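Local coordinates for A rubisco-like protein (Burkholderia fungorum, PDB 3NWR) that is a rubisco-like protein, probably a lyase built on the fold of the RuBisCO large chain, at residues A[22-27]-A[87-92]; A[30-35]-A[59-64]; A[78-83]-A[123-128]. All coordinates share one frame; numbering follows the deposited sequence.

Contact 1. Residues A[22-27]-A[87-92]. With SO4 (sulfate ion), chain D.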
loop_
_atom_site.group_PDB
_atom_site.type_symbol
_atom_site.label_atom_id
_atom_site.label_comp_id
_atom_site.label_asym_id
_atom_site.label_seq_id
_atom_site.Cartn_x
_atom_site.Cartn_y
_atom_site.Cartn_z
ATOM N N GLU A 22 19.954 3.816 -6.914
ATOM C CA GLU A 22 20.519 4.694 -7.928
ATOM C C GLU A 22 20.781 6.039 -7.277
ATOM O O GLU A 22 19.928 6.575 -6.570
ATOM C CB GLU A 22 19.542 4.850 -9.089
ATOM C CG GLU A 22 20.048 5.713 -10.240
ATOM C CD GLU A 22 18.948 5.994 -11.246
ATOM O OE1 GLU A 22 18.464 5.025 -11.878
ATOM O OE2 GLU A 22 18.562 7.174 -11.377
ATOM N N THR A 23 21.972 6.590 -7.508
ATOM C CA THR A 23 22.372 7.827 -6.850
ATOM C C THR A 23 23.563 8.426 -7.589
ATOM O O THR A 23 24.402 7.689 -8.104
ATOM C CB THR A 23 22.765 7.577 -5.370
ATOM O OG1 THR A 23 23.199 8.800 -4.764
ATOM C CG2 THR A 23 23.882 6.522 -5.268
ATOM N N PRO A 24 23.629 9.764 -7.662
ATOM C CA PRO A 24 24.824 10.371 -8.253
ATOM C C PRO A 24 25.939 10.436 -7.215
ATOM O O PRO A 24 27.078 10.779 -7.550
ATOM C CB PRO A 24 24.352 11.774 -8.606
ATOM C CG PRO A 24 23.339 12.096 -7.556
ATOM C CD PRO A 24 22.646 10.778 -7.237
ATOM N N LEU A 25 25.608 10.115 -5.965
ATOM C CA LEU A 25 26.577 10.119 -4.879
ATOM C C LEU A 25 27.265 8.757 -4.783
ATOM O O LEU A 25 27.070 7.890 -5.639
ATOM C CB LEU A 25 25.894 10.487 -3.552
ATOM C CG LEU A 25 24.977 11.716 -3.595
ATOM C CD1 LEU A 25 24.337 11.969 -2.236
ATOM C CD2 LEU A 25 25.726 12.957 -4.082
ATOM N N ASP A 26 28.075 8.568 -3.748
ATOM C CA ASP A 26 28.762 7.297 -3.537
ATOM C C ASP A 26 27.787 6.216 -3.074
ATOM O O ASP A 26 27.178 6.356 -2.015
ATOM C CB ASP A 26 29.855 7.465 -2.483
ATOM C CG ASP A 26 30.599 6.178 -2.216
ATOM O OD1 ASP A 26 31.340 5.735 -3.115
ATOM O OD2 ASP A 26 30.437 5.611 -1.111
ATOM N N PRO A 27 27.630 5.141 -3.864
ATOM C CA PRO A 27 26.663 4.094 -3.490
ATOM C C PRO A 27 26.886 3.513 -2.096
ATOM O O PRO A 27 25.915 3.289 -1.375
ATOM C CB PRO A 27 26.872 3.023 -4.561
ATOM C CG PRO A 27 27.305 3.811 -5.777
ATOM C CD PRO A 27 28.167 4.933 -5.223
ATOM N N GLY A 87 25.698 14.215 -12.782
ATOM C CA GLY A 87 25.671 12.790 -13.048
ATOM C C GLY A 87 27.096 12.279 -13.126
ATOM O O GLY A 87 28.037 13.018 -12.829
ATOM N N PRO A 88 27.273 11.014 -13.531
ATOM C CA PRO A 88 26.210 10.082 -13.923
ATOM C C PRO A 88 25.441 9.583 -12.704
ATOM O O PRO A 88 25.822 9.870 -11.571
ATOM C CB PRO A 88 26.980 8.910 -14.549
ATOM C CG PRO A 88 28.390 9.394 -14.727
ATOM C CD PRO A 88 28.607 10.410 -13.668
ATOM N N TRP A 89 24.367 8.844 -12.947
ATOM C CA TRP A 89 23.565 8.306 -11.856
ATOM C C TRP A 89 23.914 6.850 -11.621
ATOM O O TRP A 89 23.452 5.948 -12.323
ATOM C CB TRP A 89 22.077 8.556 -12.114
ATOM C CG TRP A 89 21.803 10.003 -11.955
ATOM C CD1 TRP A 89 21.370 10.636 -10.829
ATOM C CD2 TRP A 89 22.039 11.027 -12.928
ATOM N NE1 TRP A 89 21.293 11.990 -11.046
ATOM C CE2 TRP A 89 21.694 12.254 -12.330
ATOM C CE3 TRP A 89 22.490 11.020 -14.252
ATOM C CZ2 TRP A 89 21.783 13.467 -13.010
ATOM C CZ3 TRP A 89 22.579 12.228 -14.926
ATOM C CH2 TRP A 89 22.228 13.431 -14.303
ATOM N N ARG A 90 24.788 6.644 -10.646
ATOM C CA ARG A 90 25.351 5.342 -10.384
ATOM C C ARG A 90 24.296 4.369 -9.871
ATOM O O ARG A 90 23.341 4.767 -9.205
ATOM C CB ARG A 90 26.519 5.470 -9.407
ATOM C CG ARG A 90 27.585 6.455 -9.903
ATOM C CD ARG A 90 28.577 6.837 -8.811
ATOM N NE ARG A 90 29.393 5.699 -8.412
ATOM C CZ ARG A 90 30.391 5.768 -7.538
ATOM N NH1 ARG A 90 30.692 6.924 -6.959
ATOM N NH2 ARG A 90 31.078 4.678 -7.233
ATOM N N ARG A 91 24.477 3.097 -10.190
ATOM C CA ARG A 91 23.548 2.066 -9.760
ATOM C C ARG A 91 24.287 0.977 -9.010
ATOM O O ARG A 91 25.428 0.648 -9.335
ATOM C CB ARG A 91 22.805 1.486 -10.961
ATOM C CG ARG A 91 21.811 2.471 -11.571
ATOM C CD ARG A 91 21.314 2.018 -12.930
ATOM N NE ARG A 91 20.549 0.780 -12.861
ATOM C CZ ARG A 91 20.986 -0.397 -13.301
ATOM N NH1 ARG A 91 22.192 -0.506 -13.842
ATOM N NH2 ARG A 91 20.218 -1.471 -13.196
ATOM N N ALA A 92 23.644 0.422 -7.991
ATOM C CA ALA A 92 24.244 -0.670 -7.247
ATOM C C ALA A 92 23.199 -1.597 -6.655
ATOM O O ALA A 92 22.105 -1.156 -6.290
ATOM C CB ALA A 92 25.144 -0.134 -6.145
HETATM S S SO4 D . 29.432 11.473 -1.781
HETATM O O1 SO4 D . 28.794 12.648 -1.195
HETATM O O2 SO4 D . 29.496 11.623 -3.231
HETATM O O3 SO4 D . 28.674 10.277 -1.443
HETATM O O4 SO4 D . 30.784 11.349 -1.242
HETATM O O HOH W 1 29.669 9.785 -7.220
HETATM O O HOH W 2 27.950 10.993 -10.106
HETATM O O HOH W 3 33.349 4.307 -5.569
HETATM O O HOH W 4 32.494 7.685 -4.891
#
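E22 and T23 pair with R91 and R90 in an antiparallel strand contact, where strands 14-23 and 89-99, neighbours within the four-stranded sheet of the N-terminal domain, come together. T23 and R90 are the hydrogen-bonded pair: T23 N donates to R90 O at 2.8 Å, in the carbonyl plane and fairly straight (158°), whereas the return bond from R90 N to T23 O is bent and weak. At the non-hydrogen-bonded pair E22 CG lies 3.9 Å from R91 CG. E22 runs on extended as far as CD, and OE2 lies 3.8 Å from W89 CB; S74 and T125 bind its two carboxylate oxygens. This domain has the ferredoxin-like fold of the RuBisCO large chain, and past T23 the chain turns from its first strand into its first helix. An ST turn starts the change of course, L25 N donating to T23 OG1 at 3.0 Å, and D26 N-caps helix 27-37 through R29 N. R90 extends past L25 O to P27, its NE swung round by a bent chi3 (67°). P27 CD sits 3.3 Å above the centre of one guanidinium face, while three waters lie at the edge, in plane. One of them joins R90 NH1 to D26 OD1, and E66 forms a salt bridge with NH2. D26 N donates to a sulfate oxygen, O3, at 2.9 Å, the ion probably coming from the crystallisation liquor.

Contact 2. Residues A[30-35]-A[59-64]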
loop_
_atom_site.group_PDB
_atom_site.type_symbol
_atom_site.label_atom_id
_atom_site.label_comp_id
_atom_site.label_asym_id
_atom_site.label_seq_id
_atom_site.Cartn_x
_atom_site.Cartn_y
_atom_site.Cartn_z
ATOM N N VAL A 30 25.634 5.932 0.543
ATOM C CA VAL A 30 24.181 5.973 0.494
ATOM C C VAL A 30 23.592 4.719 1.123
ATOM O O VAL A 30 22.617 4.801 1.869
ATOM C CB VAL A 30 23.678 6.187 -0.949
ATOM C CG1 VAL A 30 22.154 6.164 -1.013
ATOM C CG2 VAL A 30 24.218 7.514 -1.480
ATOM N N ALA A 31 24.192 3.564 0.847
ATOM C CA ALA A 31 23.720 2.318 1.444
ATOM C C ALA A 31 23.772 2.404 2.964
ATOM O O ALA A 31 22.872 1.927 3.656
ATOM C CB ALA A 31 24.548 1.133 0.935
ATOM N N ASP A 32 24.813 3.023 3.509
ATOM C CA ASP A 32 24.884 3.112 4.958
ATOM C C ASP A 32 23.923 4.162 5.525
ATOM O O ASP A 32 23.430 4.017 6.644
ATOM C CB ASP A 32 26.306 3.346 5.456
ATOM C CG ASP A 32 26.426 3.129 6.952
ATOM O OD1 ASP A 32 26.242 1.976 7.408
ATOM O OD2 ASP A 32 26.687 4.114 7.667
ATOM N N VAL A 33 23.659 5.216 4.757
ATOM C CA VAL A 33 22.591 6.143 5.112
ATOM C C VAL A 33 21.278 5.363 5.241
ATOM O O VAL A 33 20.553 5.514 6.224
ATOM C CB VAL A 33 22.430 7.264 4.078
ATOM C CG1 VAL A 33 21.101 7.988 4.283
ATOM C CG2 VAL A 33 23.591 8.246 4.175
ATOM N N MET A 34 20.991 4.516 4.256
ATOM C CA MET A 34 19.798 3.670 4.307
ATOM C C MET A 34 19.771 2.791 5.550
ATOM O O MET A 34 18.762 2.718 6.256
ATOM C CB MET A 34 19.708 2.796 3.052
ATOM C CG MET A 34 19.617 3.596 1.783
ATOM S SD MET A 34 19.694 2.538 0.322
ATOM C CE MET A 34 18.228 1.540 0.632
ATOM N N ALA A 35 20.886 2.120 5.820
ATOM C CA ALA A 35 20.983 1.237 6.976
ATOM C C ALA A 35 20.735 2.000 8.273
ATOM O O ALA A 35 20.004 1.536 9.157
ATOM C CB ALA A 35 22.353 0.562 7.008
ATOM N N ALA A 59 21.554 -1.521 11.846
ATOM C CA ALA A 59 21.604 -2.342 10.635
ATOM C C ALA A 59 22.943 -2.127 9.933
ATOM O O ALA A 59 23.583 -1.092 10.108
ATOM C CB ALA A 59 20.451 -1.992 9.700
ATOM N N SER A 60 23.369 -3.097 9.136
ATOM C CA SER A 60 24.641 -2.962 8.439
ATOM C C SER A 60 24.538 -3.330 6.969
ATOM O O SER A 60 23.620 -4.039 6.551
ATOM C CB SER A 60 25.715 -3.814 9.112
ATOM O OG SER A 60 25.335 -5.173 9.117
ATOM N N VAL A 61 25.492 -2.833 6.194
ATOM C CA VAL A 61 25.569 -3.130 4.774
ATOM C C VAL A 61 26.471 -4.343 4.588
ATOM O O VAL A 61 27.654 -4.300 4.934
ATOM C CB VAL A 61 26.137 -1.939 3.995
ATOM C CG1 VAL A 61 26.193 -2.259 2.516
ATOM C CG2 VAL A 61 25.297 -0.688 4.251
ATOM N N LEU A 62 25.910 -5.430 4.070
ATOM C CA LEU A 62 26.656 -6.682 3.929
ATOM C C LEU A 62 27.280 -6.815 2.548
ATOM O O LEU A 62 28.305 -7.475 2.388
ATOM C CB LEU A 62 25.756 -7.898 4.177
ATOM C CG LEU A 62 25.213 -8.121 5.588
ATOM C CD1 LEU A 62 24.459 -9.445 5.651
ATOM C CD2 LEU A 62 26.335 -8.076 6.619
ATOM N N ARG A 63 26.647 -6.213 1.546
ATOM C CA ARG A 63 27.104 -6.362 0.166
ATOM C C ARG A 63 26.826 -5.109 -0.631
ATOM O O ARG A 63 25.759 -4.509 -0.506
ATOM C CB ARG A 63 26.406 -7.547 -0.522
ATOM C CG ARG A 63 26.776 -8.908 0.042
ATOM C CD ARG A 63 26.271 -10.060 -0.831
ATOM N NE ARG A 63 24.906 -10.460 -0.497
ATOM C CZ ARG A 63 24.580 -11.191 0.566
ATOM N NH1 ARG A 63 25.518 -11.593 1.415
ATOM N NH2 ARG A 63 23.314 -11.514 0.789
ATOM N N ILE A 64 27.781 -4.724 -1.469
ATOM C CA ILE A 64 27.555 -3.682 -2.453
ATOM C C ILE A 64 28.168 -4.158 -3.757
ATOM O O ILE A 64 29.290 -4.670 -3.768
ATOM C CB ILE A 64 28.219 -2.354 -2.058
ATOM C CG1 ILE A 64 27.674 -1.852 -0.723
ATOM C CG2 ILE A 64 28.001 -1.309 -3.151
ATOM C CD1 ILE A 64 28.511 -0.764 -0.092
HETATM O O HOH W 5 27.034 -0.442 7.191
#
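The D32 carboxylate and the A31-D32 peptide are the flat groups that meet V61. On the V61 side of the carboxylate, OD1 stands 4.2 Å from V61 CG2 and accepts from a water at 2.6 Å, which in turn accepts from V61 N. The other oxygen, OD2, forms a salt bridge with R58. S60 and L62 make backbone hydrogen bonds to S97 and T95 of strand 89-99; strand 60-70 is outermost in the sheet within this chain, and V61 N is bound by the water. Against the A31-D32 peptide rests V61 CG2, 3.6 Å from A31 O. With CG1 anti to the backbone N (chi1 -179°), V61 has CG2 on the other branch, anti to its carbonyl carbon, where it also touches A31 CB (3.9 Å) and, one turn further along the helix, A35 CB. The contact belongs to a beta-alpha-beta crossover of the ferredoxin-like domain: helix 27-37 connects the parallel strands 14-23 and 60-70 and packs on the sheet, in which strand 89-99 lies between those two. The axes of segments 30-35 and 60-64 approach to 7.6 Å at 133°; the helix residues nearest the strand here are the alanines A31 and A35. A35 and A59 come close, A59 CB lying 3.6 Å from A35 O and A35 CB 3.7 Å from A59 O. S39 OG bonds both A35 O and A59 N, tying helix to strand where their ends converge. Further on, L62 and R63 both face T95 in a classic beta bulge; it breaks the alternation of the strand, and the next side chain to start out toward the helix after V61 is that of I64.

Contact 3. Residues A[78-83]-A[123-128]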
loop_
_atom_site.group_PDB
_atom_site.type_symbol
_atom_site.label_atom_id
_atom_site.label_comp_id
_atom_site.label_asym_id
_atom_site.label_seq_id
_atom_site.Cartn_x
_atom_site.Cartn_y
_atom_site.Cartn_z
ATOM N N ALA A 78 14.267 16.761 -5.613
ATOM C CA ALA A 78 14.418 18.194 -5.363
ATOM C C ALA A 78 15.673 18.542 -4.565
ATOM O O ALA A 78 16.278 19.593 -4.778
ATOM C CB ALA A 78 13.177 18.749 -4.667
ATOM N N TRP A 79 16.062 17.668 -3.643
ATOM C CA TRP A 79 17.248 17.905 -2.835
ATOM C C TRP A 79 18.497 17.868 -3.711
ATOM O O TRP A 79 19.359 18.741 -3.610
ATOM C CB TRP A 79 17.347 16.885 -1.692
ATOM C CG TRP A 79 18.443 17.179 -0.707
ATOM C CD1 TRP A 79 18.396 18.059 0.338
ATOM C CD2 TRP A 79 19.747 16.586 -0.673
ATOM N NE1 TRP A 79 19.593 18.052 1.018
ATOM C CE2 TRP A 79 20.438 17.156 0.417
ATOM C CE3 TRP A 79 20.396 15.625 -1.458
ATOM C CZ2 TRP A 79 21.747 16.799 0.741
ATOM C CZ3 TRP A 79 21.699 15.270 -1.135
ATOM C CH2 TRP A 79 22.361 15.858 -0.045
ATOM N N LEU A 80 18.581 16.874 -4.586
ATOM C CA LEU A 80 19.744 16.754 -5.454
ATOM C C LEU A 80 19.827 17.905 -6.451
ATOM O O LEU A 80 20.915 18.400 -6.742
ATOM C CB LEU A 80 19.757 15.405 -6.177
ATOM C CG LEU A 80 20.136 14.217 -5.293
ATOM C CD1 LEU A 80 19.921 12.903 -6.032
ATOM C CD2 LEU A 80 21.583 14.338 -4.823
ATOM N N GLU A 81 18.691 18.346 -6.976
ATOM C CA GLU A 81 18.757 19.426 -7.951
ATOM C C GLU A 81 18.965 20.791 -7.302
ATOM O O GLU A 81 19.571 21.674 -7.906
ATOM C CB GLU A 81 17.573 19.421 -8.919
ATOM C CG GLU A 81 16.214 19.331 -8.292
ATOM C CD GLU A 81 15.161 18.956 -9.317
ATOM O OE1 GLU A 81 15.510 18.857 -10.515
ATOM O OE2 GLU A 81 13.994 18.748 -8.930
ATOM N N ARG A 82 18.488 20.954 -6.071
ATOM C CA ARG A 82 18.776 22.165 -5.306
ATOM C C ARG A 82 20.282 22.381 -5.225
ATOM O O ARG A 82 20.750 23.491 -4.970
ATOM C CB ARG A 82 18.200 22.083 -3.887
ATOM C CG ARG A 82 16.861 22.780 -3.710
ATOM C CD ARG A 82 16.575 23.105 -2.245
ATOM N NE ARG A 82 16.289 21.918 -1.443
ATOM C CZ ARG A 82 15.106 21.310 -1.407
ATOM N NH1 ARG A 82 14.096 21.769 -2.138
ATOM N NH2 ARG A 82 14.930 20.240 -0.644
ATOM N N GLN A 83 21.039 21.314 -5.449
ATOM C CA GLN A 83 22.487 21.374 -5.304
ATOM C C GLN A 83 23.237 21.094 -6.594
ATOM O O GLN A 83 24.463 20.979 -6.591
ATOM C CB GLN A 83 22.934 20.401 -4.225
ATOM C CG GLN A 83 22.458 20.799 -2.857
ATOM C CD GLN A 83 22.609 19.682 -1.867
ATOM O OE1 GLN A 83 22.581 18.509 -2.238
ATOM N NE2 GLN A 83 22.767 20.033 -0.597
ATOM N N GLU A 123 19.121 11.335 -1.066
ATOM C CA GLU A 123 20.330 10.819 -1.707
ATOM C C GLU A 123 20.069 10.040 -2.994
ATOM O O GLU A 123 20.975 9.868 -3.809
ATOM C CB GLU A 123 21.114 9.922 -0.744
ATOM C CG GLU A 123 21.798 10.652 0.385
ATOM C CD GLU A 123 20.902 10.850 1.590
ATOM O OE1 GLU A 123 19.697 10.522 1.514
ATOM O OE2 GLU A 123 21.406 11.348 2.621
ATOM N N VAL A 124 18.842 9.556 -3.180
ATOM C CA VAL A 124 18.590 8.592 -4.251
ATOM C C VAL A 124 17.694 9.077 -5.391
ATOM O O VAL A 124 16.768 9.865 -5.187
ATOM C CB VAL A 124 18.009 7.269 -3.700
ATOM C CG1 VAL A 124 18.930 6.693 -2.623
ATOM C CG2 VAL A 124 16.597 7.483 -3.158
ATOM N N THR A 125 17.989 8.583 -6.587
ATOM C CA THR A 125 17.134 8.794 -7.747
ATOM C C THR A 125 16.511 7.470 -8.190
ATOM O O THR A 125 15.915 7.371 -9.262
ATOM C CB THR A 125 17.911 9.453 -8.912
ATOM O OG1 THR A 125 19.088 8.684 -9.215
ATOM C CG2 THR A 125 18.309 10.868 -8.521
ATOM N N GLY A 126 16.656 6.456 -7.342
ATOM C CA GLY A 126 16.066 5.147 -7.558
ATOM C C GLY A 126 16.283 4.290 -6.317
ATOM O O GLY A 126 17.367 4.300 -5.732
ATOM N N VAL A 127 15.246 3.569 -5.895
ATOM C CA VAL A 127 15.360 2.601 -4.808
ATOM C C VAL A 127 14.249 1.577 -4.962
ATOM O O VAL A 127 13.056 1.933 -5.003
ATOM C CB VAL A 127 15.241 3.225 -3.394
ATOM C CG1 VAL A 127 15.185 2.137 -2.344
ATOM C CG2 VAL A 127 16.402 4.147 -3.098
ATOM N N ARG A 128 14.646 0.315 -5.054
ATOM C CA ARG A 128 13.696 -0.781 -5.142
ATOM C C ARG A 128 14.115 -1.917 -4.232
ATOM O O ARG A 128 15.264 -2.360 -4.261
ATOM C CB ARG A 128 13.588 -1.288 -6.574
ATOM C CG ARG A 128 12.523 -2.376 -6.789
ATOM C CD ARG A 128 12.506 -2.726 -8.248
ATOM N NE ARG A 128 11.621 -3.824 -8.612
ATOM C CZ ARG A 128 10.493 -3.678 -9.295
ATOM N NH1 ARG A 128 10.070 -2.469 -9.652
ATOM N NH2 ARG A 128 9.793 -4.751 -9.622
#
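L80 of the short helix 78-82 packs on T125, a residue of a classic beta bulge in which T125 and G126 both face E22 at the start of strand 126-133, the last strand of the ferredoxin-like N-terminal domain. The touch is methyl to methyl, and the two side chains cross at about a right angle. Each conformation contributes. L80 has CG anti to its carbonyl carbon and then extends (chi2 171°), which carries CD1 outward from the helix over the opposing loop, where it also lies 3.9 Å from E123 O. T125 has its hydroxyl in the crowded position between backbone N and carbonyl carbon (chi1 54°); the branch divides the residue's work, CG2 meeting the leucine while OG1 hydrogen-bonds to E22 OE2. E123 starts away from the helix, and its side chain lies on V30 and V33 of helix 27-37. The backbone is joined by N77, whose OD1 accepts from L80 N while ND2 donates to V124 O. That same V124 O also accepts from R293 of the second subunit, and W79 packs on G323 of that subunit, in the segment following barrel strand 315-319. The setting is consistent with the RuBisCO family, in which the N-terminal domain leans over the barrel mouth of its partner subunit. W79 has CG anti to the backbone N (chi1 -172°); its ring approaches E123 only loosely, CE3 standing 4.5 Å from E123 N. Much tighter is the meeting of the two methyl groups, where L80 CD1 lies 3.6 Å from T125 CG2.

How the contacts relate
All three contacts lie in the N-terminal domain, their centres 29 to 32 Å from the centre of the chain, and reach one antiparallel sheet, ordered 60-70, 89-99, 14-23, 126-133. Contact 1 joins the two middle strands, contact 2 sets helix 27-37 on the outermost strand 60-70, and contact 3 reaches the opposite outer strand. Their centres are about 10 Å (1 to 3), 14 Å (1 to 2) and 17 Å (2 to 3) apart. Along the chain contact 2 is nested within the loop closed by contact 1, whereas contacts 1 and 3 interleave. V30 packs on T23 and V124, joining all three into one core, and only contact 3 of them meets the second subunit.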